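Local coordinates for protein HTLV-2 integrase catalytic core domain (Human T-cell leukemia virus 2, PDB 6QBW) that forms the metal-binding, RNase H-like catalytic core of a retroviral integrase, which probably inserts reverse-transcribed viral DNA into host DNA, at residues I9-V14 with V30-G35; A36-C41 with I58-K63. All coordinates share one frame; numbering follows the deposited sequence.

Interaction 1: I9-V14 with V30-G35; sequences IWQGDV and VDTFSG. With CA (calcium ion), chain B.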
loop_
_atom_site.group_PDB
_atom_site.type_symbol
_atom_site.label_atom_id
_atom_site.label_comp_id
_atom_site.label_asym_id
_atom_site.label_seq_id
_atom_site.Cartn_x
_atom_site.Cartn_y
_atom_site.Cartn_z
ATOM N N ILE A 9 4.614 -22.200 4.072
ATOM C CA ILE A 9 3.402 -22.620 4.774
ATOM C C ILE A 9 2.804 -21.464 5.568
ATOM O O ILE A 9 3.478 -20.874 6.408
ATOM C CB ILE A 9 3.695 -23.758 5.767
ATOM C CG1 ILE A 9 4.281 -24.977 5.050
ATOM C CG2 ILE A 9 2.429 -24.147 6.522
ATOM C CD1 ILE A 9 4.969 -25.944 5.991
ATOM N N TRP A 10 1.538 -21.156 5.298
ATOM C CA TRP A 10 0.781 -20.190 6.089
ATOM C C TRP A 10 -0.228 -20.926 6.952
ATOM O O TRP A 10 -0.580 -22.077 6.674
ATOM C CB TRP A 10 -0.010 -19.243 5.189
ATOM C CG TRP A 10 0.767 -18.212 4.451
ATOM C CD1 TRP A 10 2.120 -18.095 4.359
ATOM C CD2 TRP A 10 0.217 -17.163 3.658
ATOM N NE1 TRP A 10 2.448 -17.021 3.571
ATOM C CE2 TRP A 10 1.293 -16.434 3.125
ATOM C CE3 TRP A 10 -1.088 -16.763 3.351
ATOM C CZ2 TRP A 10 1.107 -15.324 2.298
ATOM C CZ3 TRP A 10 -1.273 -15.654 2.530
ATOM C CH2 TRP A 10 -0.181 -14.950 2.014
ATOM N N GLN A 11 -0.697 -20.243 7.991
ATOM C CA GLN A 11 -1.871 -20.663 8.732
ATOM C C GLN A 11 -2.919 -19.563 8.650
ATOM O O GLN A 11 -2.585 -18.376 8.597
ATOM C CB GLN A 11 -1.518 -20.947 10.182
ATOM C CG GLN A 11 -0.732 -22.229 10.365
ATOM C CD GLN A 11 -0.333 -22.469 11.807
ATOM O OE1 GLN A 11 -0.788 -21.772 12.714
ATOM N NE2 GLN A 11 0.526 -23.460 12.025
ATOM N N GLY A 12 -4.184 -19.966 8.628
ATOM C CA GLY A 12 -5.296 -19.034 8.504
ATOM C C GLY A 12 -6.420 -19.374 9.457
ATOM O O GLY A 12 -6.689 -20.546 9.717
ATOM N N ASP A 13 -7.068 -18.342 9.984
ATOM C CA ASP A 13 -8.199 -18.522 10.884
ATOM C C ASP A 13 -9.191 -17.375 10.736
ATOM O O ASP A 13 -8.823 -16.274 10.341
ATOM C CB ASP A 13 -7.705 -18.602 12.331
ATOM C CG ASP A 13 -8.814 -18.954 13.320
ATOM O OD1 ASP A 13 -9.699 -19.785 13.000
ATOM O OD2 ASP A 13 -8.788 -18.398 14.436
ATOM N N VAL A 14 -10.455 -17.648 11.028
ATOM C CA VAL A 14 -11.432 -16.588 11.223
ATOM C C VAL A 14 -11.862 -16.620 12.686
ATOM O O VAL A 14 -12.345 -17.638 13.185
ATOM C CB VAL A 14 -12.654 -16.727 10.300
ATOM C CG1 VAL A 14 -13.617 -15.565 10.515
ATOM C CG2 VAL A 14 -12.209 -16.797 8.844
ATOM N N VAL A 30 -1.204 -15.772 8.872
ATOM C CA VAL A 30 0.166 -15.628 9.362
ATOM C C VAL A 30 1.083 -16.627 8.667
ATOM O O VAL A 30 0.719 -17.786 8.461
ATOM C CB VAL A 30 0.268 -15.800 10.905
ATOM C CG1 VAL A 30 -0.132 -17.203 11.348
ATOM C CG2 VAL A 30 1.677 -15.479 11.403
ATOM N N ASP A 31 2.277 -16.166 8.315
ATOM C CA ASP A 31 3.301 -17.020 7.734
ATOM C C ASP A 31 4.034 -17.759 8.848
ATOM O O ASP A 31 4.444 -17.143 9.831
ATOM C CB ASP A 31 4.279 -16.175 6.928
ATOM C CG ASP A 31 5.357 -17.001 6.275
ATOM O OD1 ASP A 31 6.367 -17.300 6.950
ATOM O OD2 ASP A 31 5.199 -17.342 5.082
ATOM N N THR A 32 4.216 -19.068 8.681
ATOM C CA THR A 32 4.741 -19.923 9.755
ATOM C C THR A 32 6.260 -19.843 9.942
ATOM O O THR A 32 6.775 -20.272 10.975
ATOM C CB THR A 32 4.346 -21.400 9.560
ATOM O OG1 THR A 32 4.919 -21.903 8.348
ATOM C CG2 THR A 32 2.834 -21.549 9.518
ATOM N N PHE A 33 6.967 -19.299 8.951
ATOM C CA PHE A 33 8.418 -19.109 9.039
ATOM C C PHE A 33 8.772 -17.709 9.549
ATOM O O PHE A 33 9.583 -17.569 10.453
ATOM C CB PHE A 33 9.071 -19.348 7.677
ATOM C CG PHE A 33 10.513 -18.939 7.616
ATOM C CD1 PHE A 33 11.514 -19.822 7.977
ATOM C CD2 PHE A 33 10.868 -17.667 7.186
ATOM C CE1 PHE A 33 12.845 -19.441 7.918
ATOM C CE2 PHE A 33 12.195 -17.279 7.129
ATOM C CZ PHE A 33 13.186 -18.170 7.494
ATOM N N SER A 34 8.179 -16.679 8.953
ATOM C CA SER A 34 8.506 -15.293 9.298
ATOM C C SER A 34 7.665 -14.752 10.454
ATOM O O SER A 34 8.117 -13.883 11.199
ATOM C CB SER A 34 8.317 -14.393 8.076
ATOM O OG SER A 34 6.955 -14.335 7.678
ATOM N N GLY A 35 6.437 -15.256 10.589
ATOM C CA GLY A 35 5.482 -14.732 11.561
ATOM C C GLY A 35 4.756 -13.495 11.057
ATOM O O GLY A 35 3.990 -12.887 11.795
HETATM CA CA CA B . -12.164 -20.349 13.691
HETATM O O HOH W 1 6.258 -20.154 5.363
HETATM O O HOH W 2 -10.578 -20.366 15.655
HETATM O O HOH W 3 -12.178 -20.431 11.248
HETATM O O HOH W 4 -14.255 -19.475 14.154
#

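Interaction 2: A36-C41 with I58-K63; sequences AVSVSC and ISLLGK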
loop_
_atom_site.group_PDB
_atom_site.type_symbol
_atom_site.label_atom_id
_atom_site.label_comp_id
_atom_site.label_asym_id
_atom_site.label_seq_id
_atom_site.Cartn_x
_atom_site.Cartn_y
_atom_site.Cartn_z
ATOM N N ALA A 36 4.984 -13.121 9.799
ATOM C CA ALA A 36 4.344 -11.946 9.224
ATOM C C ALA A 36 2.850 -12.202 9.095
ATOM O O ALA A 36 2.425 -13.322 8.809
ATOM C CB ALA A 36 4.949 -11.623 7.874
ATOM N N VAL A 37 2.062 -11.153 9.294
ATOM C CA VAL A 37 0.620 -11.280 9.456
ATOM C C VAL A 37 -0.152 -10.343 8.535
ATOM O O VAL A 37 0.252 -9.204 8.321
ATOM C CB VAL A 37 0.218 -10.950 10.904
ATOM C CG1 VAL A 37 -1.292 -10.953 11.064
ATOM C CG2 VAL A 37 0.848 -11.942 11.866
ATOM N N SER A 38 -1.264 -10.844 8.001
ATOM C CA SER A 38 -2.310 -10.012 7.408
ATOM C C SER A 38 -3.611 -10.237 8.176
ATOM O O SER A 38 -3.934 -11.371 8.541
ATOM C CB SER A 38 -2.511 -10.360 5.934
ATOM O OG SER A 38 -3.531 -9.562 5.356
ATOM N N VAL A 39 -4.350 -9.154 8.420
ATOM C CA VAL A 39 -5.645 -9.207 9.121
ATOM C C VAL A 39 -6.665 -8.361 8.369
ATOM O O VAL A 39 -6.371 -7.228 7.989
ATOM C CB VAL A 39 -5.538 -8.685 10.581
ATOM C CG1 VAL A 39 -6.906 -8.618 11.245
ATOM C CG2 VAL A 39 -4.605 -9.563 11.397
ATOM N N SER A 40 -7.857 -8.912 8.164
ATOM C CA SER A 40 -8.958 -8.174 7.556
ATOM C C SER A 40 -10.174 -8.240 8.462
ATOM O O SER A 40 -10.547 -9.314 8.931
ATOM C CB SER A 40 -9.319 -8.763 6.191
ATOM O OG SER A 40 -8.179 -8.904 5.362
ATOM N N CYS A 41 -10.792 -7.089 8.705
ATOM C CA CYS A 41 -12.041 -7.034 9.452
ATOM C C CYS A 41 -13.203 -7.185 8.481
ATOM O O CYS A 41 -13.272 -6.465 7.487
ATOM C CB CYS A 41 -12.159 -5.709 10.188
ATOM S SG CYS A 41 -13.256 -5.777 11.619
ATOM N N ILE A 58 -2.359 -12.201 0.377
ATOM C CA ILE A 58 -1.427 -12.475 -0.711
ATOM C C ILE A 58 -0.874 -11.164 -1.282
ATOM O O ILE A 58 0.311 -11.071 -1.607
ATOM C CB ILE A 58 -2.095 -13.324 -1.814
ATOM C CG1 ILE A 58 -2.418 -14.717 -1.265
ATOM C CG2 ILE A 58 -1.189 -13.450 -3.033
ATOM C CD1 ILE A 58 -3.401 -15.497 -2.106
ATOM N N SER A 59 -1.738 -10.162 -1.391
ATOM C CA SER A 59 -1.340 -8.809 -1.797
ATOM C C SER A 59 -0.175 -8.230 -0.973
ATOM O O SER A 59 0.733 -7.612 -1.524
ATOM C CB SER A 59 -2.556 -7.873 -1.733
ATOM O OG SER A 59 -2.235 -6.599 -1.209
ATOM N N LEU A 60 -0.218 -8.443 0.340
ATOM C CA LEU A 60 0.787 -7.919 1.271
ATOM C C LEU A 60 1.989 -8.852 1.480
ATOM O O LEU A 60 3.110 -8.381 1.681
ATOM C CB LEU A 60 0.136 -7.627 2.630
ATOM C CG LEU A 60 -0.443 -6.218 2.812
ATOM C CD1 LEU A 60 -1.770 -6.234 3.567
ATOM C CD2 LEU A 60 0.575 -5.332 3.528
ATOM N N LEU A 61 1.758 -10.161 1.447
ATOM C CA LEU A 61 2.792 -11.118 1.833
ATOM C C LEU A 61 3.445 -11.837 0.655
ATOM O O LEU A 61 4.649 -12.086 0.673
ATOM C CB LEU A 61 2.218 -12.145 2.822
ATOM C CG LEU A 61 1.668 -11.587 4.147
ATOM C CD1 LEU A 61 1.086 -12.697 5.014
ATOM C CD2 LEU A 61 2.734 -10.820 4.912
ATOM N N GLY A 62 2.660 -12.164 -0.366
ATOM C CA GLY A 62 3.130 -12.981 -1.484
ATOM C C GLY A 62 2.259 -14.210 -1.579
ATOM O O GLY A 62 1.450 -14.458 -0.695
ATOM N N LYS A 63 2.407 -14.978 -2.650
ATOM C CA LYS A 63 1.587 -16.171 -2.846
ATOM C C LYS A 63 2.175 -17.331 -2.050
ATOM O O LYS A 63 3.356 -17.626 -2.193
ATOM C CB LYS A 63 1.522 -16.530 -4.329
ATOM C CG LYS A 63 0.761 -17.807 -4.629
ATOM C CD LYS A 63 0.681 -18.049 -6.122
ATOM C CE LYS A 63 0.376 -19.508 -6.418
ATOM N NZ LYS A 63 -0.159 -19.694 -7.798
#

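Interaction 1: I9-V14 with V30-G35
Val-30 faces Gln-11 as an antiparallel hydrogen-bonded pair. Gln-11 N reaches Val-30 O at 2.9 Å, and Val-30 N returns the bond to Gln-11 O. Asp-31 follows in a non-hydrogen-bonded pair with Trp-10, and both side chains lie on the other face of the sheet. The carboxylate stands at the indole edge, with the two planes 75° apart. Asp-31 OD2 lies 3.2 Å from Trp-10 NE1. Asn-7 joins the two polar groups: its OD1 bonds Trp-10 NE1 and its backbone N bonds Asp-31 OD2. Thr-32 grips Ile-9 O twice. Its backbone N donates at 3.0 Å, and Thr-32 OG1 donates to Ile-9 O at 2.6 Å, 37° above the carbonyl plane. The Thr-32 chi1 of 63° turns OG1 to that carbonyl and leaves Thr-32 CG2 against Gln-11 CG, at 3.7 Å. Asp-31 OD1 closes an Asx turn with Phe-33 N and takes a straight bond from Ser-34 N at 2.8 Å. One oxygen, OD1, thus holds the turn, while OD2 faces Trp-10 and Asn-7. Gly-35 N then bonds Asp-31 O, and the positive phi of Gly-35 helps turn the chain. Farther along the first segment, Asp-13 OD1 binds the calcium ion at 2.6 Å and Val-14 O binds it at 2.8 Å. Asp-70 and three waters also bind it. Asp-13 and Asp-70 are consistent with the first two acidic residues of the integrase DDE site. The contact belongs to the hairpin of strands 9-19 and 22-31. Trp-10 packs against helix 47-61, Val-30 and Gln-11 meet helix 104-122, and strand 66-68 flanks strand 9-19.

Interaction 2: A36-C41 with I58-K63
The flat group met here is the peptide between Val-37 and Ser-38. Leu-61 CD1 lies over one face of it, 4.2 Å from Ser-38 N. No side-chain ring joins in, and the rest of the contact is made by aliphatic branches. Leu-61 sends its other methyl elsewhere: Leu-61 CD2 meets Ala-36 CB at 3.8 Å. With chi1 at -60°, Leu-61 CG is anti to the carbonyl carbon, and the fork points at the strand. Leu-60 adds a looser touch, its CD1 4.2 Å from Ser-38 OG. That hydroxyl is buried here and has no polar partner in the model. The helix ends just beyond: Gly-62 N bonds Ile-58 O, and Gly-62 leaves with positive phi. Leu-61 O is bonded by Asn-7 and His-156. The start of strand 37-42 thus lies against the last turn of helix 47-61, part of the crossover that leads on to strand 66-68. Val-37 and Val-39 face helix 128-142 on the reverse side of the sheet. Trp-153 of helix 152-156 packs against Leu-60 and Leu-61, and Ile-58 packs on Leu-142 of the second subunit.

Overall arrangement
Interactions 1 and 2 are neighbours in one RNase H-like core, their centres about 9 Å apart. The chain runs straight from Gly-35 into Ala-36, so the turn after strand 22-31 leads into strand 37-42. A probable hydrogen bond from Asp-31 N to Ala-36 O, at 2.9 Å, joins the two. The indole of Trp-10 provides the second join: Trp-10 CZ2 packs 3.4 Å from Leu-61 CB, so the helix end of interaction 2 rests against the indole of Trp-10. The calcium site belongs to interaction 1 alone. The calcium ion lies 18.2 Å from Trp-10 CZ2, at the far end of segment 9-14.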